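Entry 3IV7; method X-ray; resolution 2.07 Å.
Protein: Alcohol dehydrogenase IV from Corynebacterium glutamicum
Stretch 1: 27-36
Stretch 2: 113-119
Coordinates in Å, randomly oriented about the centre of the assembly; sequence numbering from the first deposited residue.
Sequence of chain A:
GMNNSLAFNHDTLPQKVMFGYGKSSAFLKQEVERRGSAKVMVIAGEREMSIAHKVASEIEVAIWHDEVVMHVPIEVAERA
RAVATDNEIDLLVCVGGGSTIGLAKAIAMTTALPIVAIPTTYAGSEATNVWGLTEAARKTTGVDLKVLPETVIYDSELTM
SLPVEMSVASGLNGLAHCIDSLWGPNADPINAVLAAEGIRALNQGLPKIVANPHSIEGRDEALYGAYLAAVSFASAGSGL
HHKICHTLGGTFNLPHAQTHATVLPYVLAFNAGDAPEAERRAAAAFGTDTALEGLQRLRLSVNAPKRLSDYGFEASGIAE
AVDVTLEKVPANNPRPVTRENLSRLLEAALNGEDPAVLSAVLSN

Stretch 1 27-36: FLKQEVERRG
Stretch 2 113-119: LPIVAIP

Residues 27-35 form the continuation of a helix that begins earlier in the chain, and residues 115-119 form a β-strand that packs against it nearly antiparallel: their N-to-C directions differ by 174° and their axes approach to 10.8 Å. In this register the CA of Leu28 lies 8.2 Å from the CA of Val116, and the CA of Arg35 lies 10.0 Å from the CA of Pro114. No hydrogen bond crosses the interface, which buries 243 Å² and rests on side-chain packing.

Leu113 (phi/psi -70/145, chi1 m, chi2 t) enters the stretch without reaching the helix. Pro114 (-76/150, C-gamma endo) precedes the strand and directs its CA-to-CB bond toward the helix, where its CB meets Arg35 NH1 at 3.6 Å. Arg35 spans the gap with an extended chain, chi1 m, chi2 and chi3 t and chi4 -80°; its guanidinium lies obliquely over Pro114, whose compact ring offers an apolar surface.

Ile115 (-120/133, chi1 m, chi2 t) opens the strand and points away. Val116 (-106/117, chi1 t) turns back toward the helix and has the largest covered area of any residue here, 64 Å². Its CG2 packs 3.7 Å from Glu31 CG and 4.1 Å from Arg35 NE, while its CG1 lies 4.2 Å from Leu28 CD1. The branched valine thus fits between the aliphatic part of an acidic side chain, a guanidinium and a leucine methyl.

Glu31 can be buried here because its charge is compensated within the helix. With chi1 t, chi2 p and chi3 8°, it places OE2 2.8 Å from Arg35 NE and 2.8 Å from Arg34 NH2, both in salt bridges; Arg35 NH2 also donates to Glu31 OE2 at 2.9 Å. These bonds tie down the Arg35 side chain that covers Pro114 and Val116.

Ala117 (-100/133) makes no contact with the helix. Ile118 (-124/85, chi1 m, chi2 t) again points toward it, and its CD1 meets Leu28 CD2 at 4.2 Å. Leu28, chi1 t and chi2 p, leaves its backbone sideways but brings its end closer, so its two methyls reach Val116 and Ile118, successive inward residues of the strand. Pro119 (-78/151, C-gamma exo) ends the stretch out of reach.

The helix keeps regular i to i+4 hydrogen bonds, from Glu31 N to Phe27 O (2.8 Å) through Arg35 N to Glu31 O (3.1 Å). Gly36 then leaves helical geometry at phi/psi 71/18, a positive phi that favours glycine.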

# COMPACT_ATOMS: atom_id res chain seq x y z
N PHE A 27 16.61 2.50 -15.53
CA PHE A 27 15.25 2.07 -15.24
C PHE A 27 14.31 2.28 -16.43
O PHE A 27 13.40 1.44 -16.68
CB PHE A 27 14.65 2.81 -14.04
CG PHE A 27 15.19 2.39 -12.69
CD1 PHE A 27 15.51 1.08 -12.41
CD2 PHE A 27 15.19 3.30 -11.66
CE1 PHE A 27 15.95 0.74 -11.14
CE2 PHE A 27 15.61 2.94 -10.39
CZ PHE A 27 16.00 1.67 -10.14
N LEU A 28 14.44 3.43 -17.11
CA LEU A 28 13.57 3.72 -18.26
C LEU A 28 13.81 2.71 -19.34
O LEU A 28 12.86 2.20 -19.94
CB LEU A 28 13.79 5.14 -18.79
CG LEU A 28 12.87 5.59 -19.96
CD1 LEU A 28 11.37 5.35 -19.65
CD2 LEU A 28 13.09 7.05 -20.31
N LYS A 29 15.09 2.40 -19.58
CA LYS A 29 15.44 1.38 -20.56
C LYS A 29 14.74 0.05 -20.21
O LYS A 29 14.06 -0.54 -21.02
CB LYS A 29 16.98 1.17 -20.63
CG LYS A 29 17.43 -0.05 -21.50
CD LYS A 29 18.91 0.03 -21.88
CE LYS A 29 19.31 -1.03 -22.94
NZ LYS A 29 19.26 -2.43 -22.40
N GLN A 30 14.93 -0.39 -18.97
CA GLN A 30 14.34 -1.62 -18.47
C GLN A 30 12.84 -1.63 -18.66
O GLN A 30 12.26 -2.61 -19.15
CB GLN A 30 14.71 -1.76 -16.99
CG GLN A 30 14.37 -3.05 -16.33
CD GLN A 30 14.72 -3.04 -14.84
OE1 GLN A 30 15.67 -2.37 -14.43
NE2 GLN A 30 13.93 -3.76 -14.03
N GLU A 31 12.21 -0.50 -18.35
CA GLU A 31 10.75 -0.39 -18.44
C GLU A 31 10.25 -0.45 -19.90
O GLU A 31 9.27 -1.15 -20.20
CB GLU A 31 10.29 0.90 -17.72
CG GLU A 31 8.89 1.13 -17.67
CD GLU A 31 8.13 0.13 -16.80
OE1 GLU A 31 8.74 -0.67 -16.10
OE2 GLU A 31 6.92 0.16 -16.87
N VAL A 32 10.94 0.24 -20.80
CA VAL A 32 10.57 0.23 -22.20
C VAL A 32 10.77 -1.16 -22.85
O VAL A 32 9.96 -1.62 -23.71
CB VAL A 32 11.39 1.25 -22.99
CG1 VAL A 32 11.20 1.06 -24.48
CG2 VAL A 32 11.03 2.67 -22.55
N GLU A 33 11.85 -1.81 -22.46
CA GLU A 33 12.16 -3.12 -22.99
C GLU A 33 11.19 -4.17 -22.47
O GLU A 33 10.71 -4.99 -23.23
CB GLU A 33 13.62 -3.49 -22.71
CG GLU A 33 14.57 -2.67 -23.56
CD GLU A 33 15.97 -3.17 -23.56
OE1 GLU A 33 16.43 -3.70 -22.54
OE2 GLU A 33 16.62 -3.01 -24.61
N ARG A 34 10.84 -4.09 -21.18
CA ARG A 34 9.87 -5.00 -20.58
C ARG A 34 8.49 -4.87 -21.29
O ARG A 34 7.81 -5.86 -21.52
CB ARG A 34 9.76 -4.69 -19.09
CG ARG A 34 8.67 -5.45 -18.35
CD ARG A 34 8.64 -5.05 -16.88
NE ARG A 34 7.95 -3.78 -16.63
CZ ARG A 34 6.63 -3.65 -16.40
NH1 ARG A 34 5.83 -4.71 -16.42
NH2 ARG A 34 6.10 -2.44 -16.17
N ARG A 35 8.15 -3.66 -21.71
CA ARG A 35 6.89 -3.41 -22.42
C ARG A 35 6.97 -3.75 -23.89
O ARG A 35 5.95 -3.94 -24.55
CB ARG A 35 6.47 -1.94 -22.28
CG ARG A 35 6.13 -1.55 -20.89
CD ARG A 35 5.97 0.00 -20.70
NE ARG A 35 5.60 0.27 -19.33
CZ ARG A 35 4.36 0.16 -18.87
NH1 ARG A 35 3.35 -0.14 -19.69
NH2 ARG A 35 4.12 0.36 -17.59
N GLY A 36 8.19 -3.81 -24.43
CA GLY A 36 8.37 -3.99 -25.87
C GLY A 36 7.97 -2.76 -26.68
O GLY A 36 7.82 -2.85 -27.92
N LEU A 113 -3.34 5.19 -23.36
CA LEU A 113 -1.92 4.88 -23.41
C LEU A 113 -1.34 4.81 -22.02
O LEU A 113 -1.70 5.60 -21.15
CB LEU A 113 -1.15 5.91 -24.23
CG LEU A 113 -1.32 5.83 -25.76
CD1 LEU A 113 -0.73 7.08 -26.38
CD2 LEU A 113 -0.65 4.50 -26.34
N PRO A 114 -0.39 3.92 -21.81
CA PRO A 114 0.27 3.82 -20.54
C PRO A 114 1.26 4.93 -20.35
O PRO A 114 1.83 5.47 -21.34
CB PRO A 114 0.98 2.47 -20.61
CG PRO A 114 1.15 2.22 -22.04
CD PRO A 114 -0.01 2.82 -22.72
N ILE A 115 1.46 5.32 -19.10
CA ILE A 115 2.36 6.40 -18.76
C ILE A 115 3.46 5.91 -17.84
O ILE A 115 3.19 5.20 -16.86
CB ILE A 115 1.61 7.49 -17.99
CG1 ILE A 115 0.56 8.19 -18.85
CG2 ILE A 115 2.61 8.52 -17.42
CD1 ILE A 115 -0.39 9.04 -17.98
N VAL A 116 4.70 6.26 -18.16
CA VAL A 116 5.80 6.10 -17.21
C VAL A 116 6.12 7.53 -16.71
O VAL A 116 6.43 8.39 -17.49
CB VAL A 116 7.05 5.46 -17.86
CG1 VAL A 116 8.21 5.43 -16.87
CG2 VAL A 116 6.75 4.04 -18.39
N ALA A 117 5.94 7.77 -15.41
CA ALA A 117 6.19 9.10 -14.85
C ALA A 117 7.50 9.16 -14.19
O ALA A 117 7.83 8.30 -13.41
CB ALA A 117 5.07 9.51 -13.84
N ILE A 118 8.25 10.24 -14.51
CA ILE A 118 9.58 10.49 -13.96
C ILE A 118 9.54 11.90 -13.29
O ILE A 118 9.84 12.94 -13.93
CB ILE A 118 10.65 10.43 -15.07
CG1 ILE A 118 10.52 9.12 -15.86
CG2 ILE A 118 12.05 10.56 -14.48
CD1 ILE A 118 11.66 8.85 -16.82
N PRO A 119 9.09 11.96 -12.02
CA PRO A 119 8.79 13.25 -11.38
C PRO A 119 9.99 14.01 -10.89
O PRO A 119 11.01 13.42 -10.50
CB PRO A 119 7.92 12.85 -10.20
CG PRO A 119 7.53 11.39 -10.47
CD PRO A 119 8.65 10.83 -11.20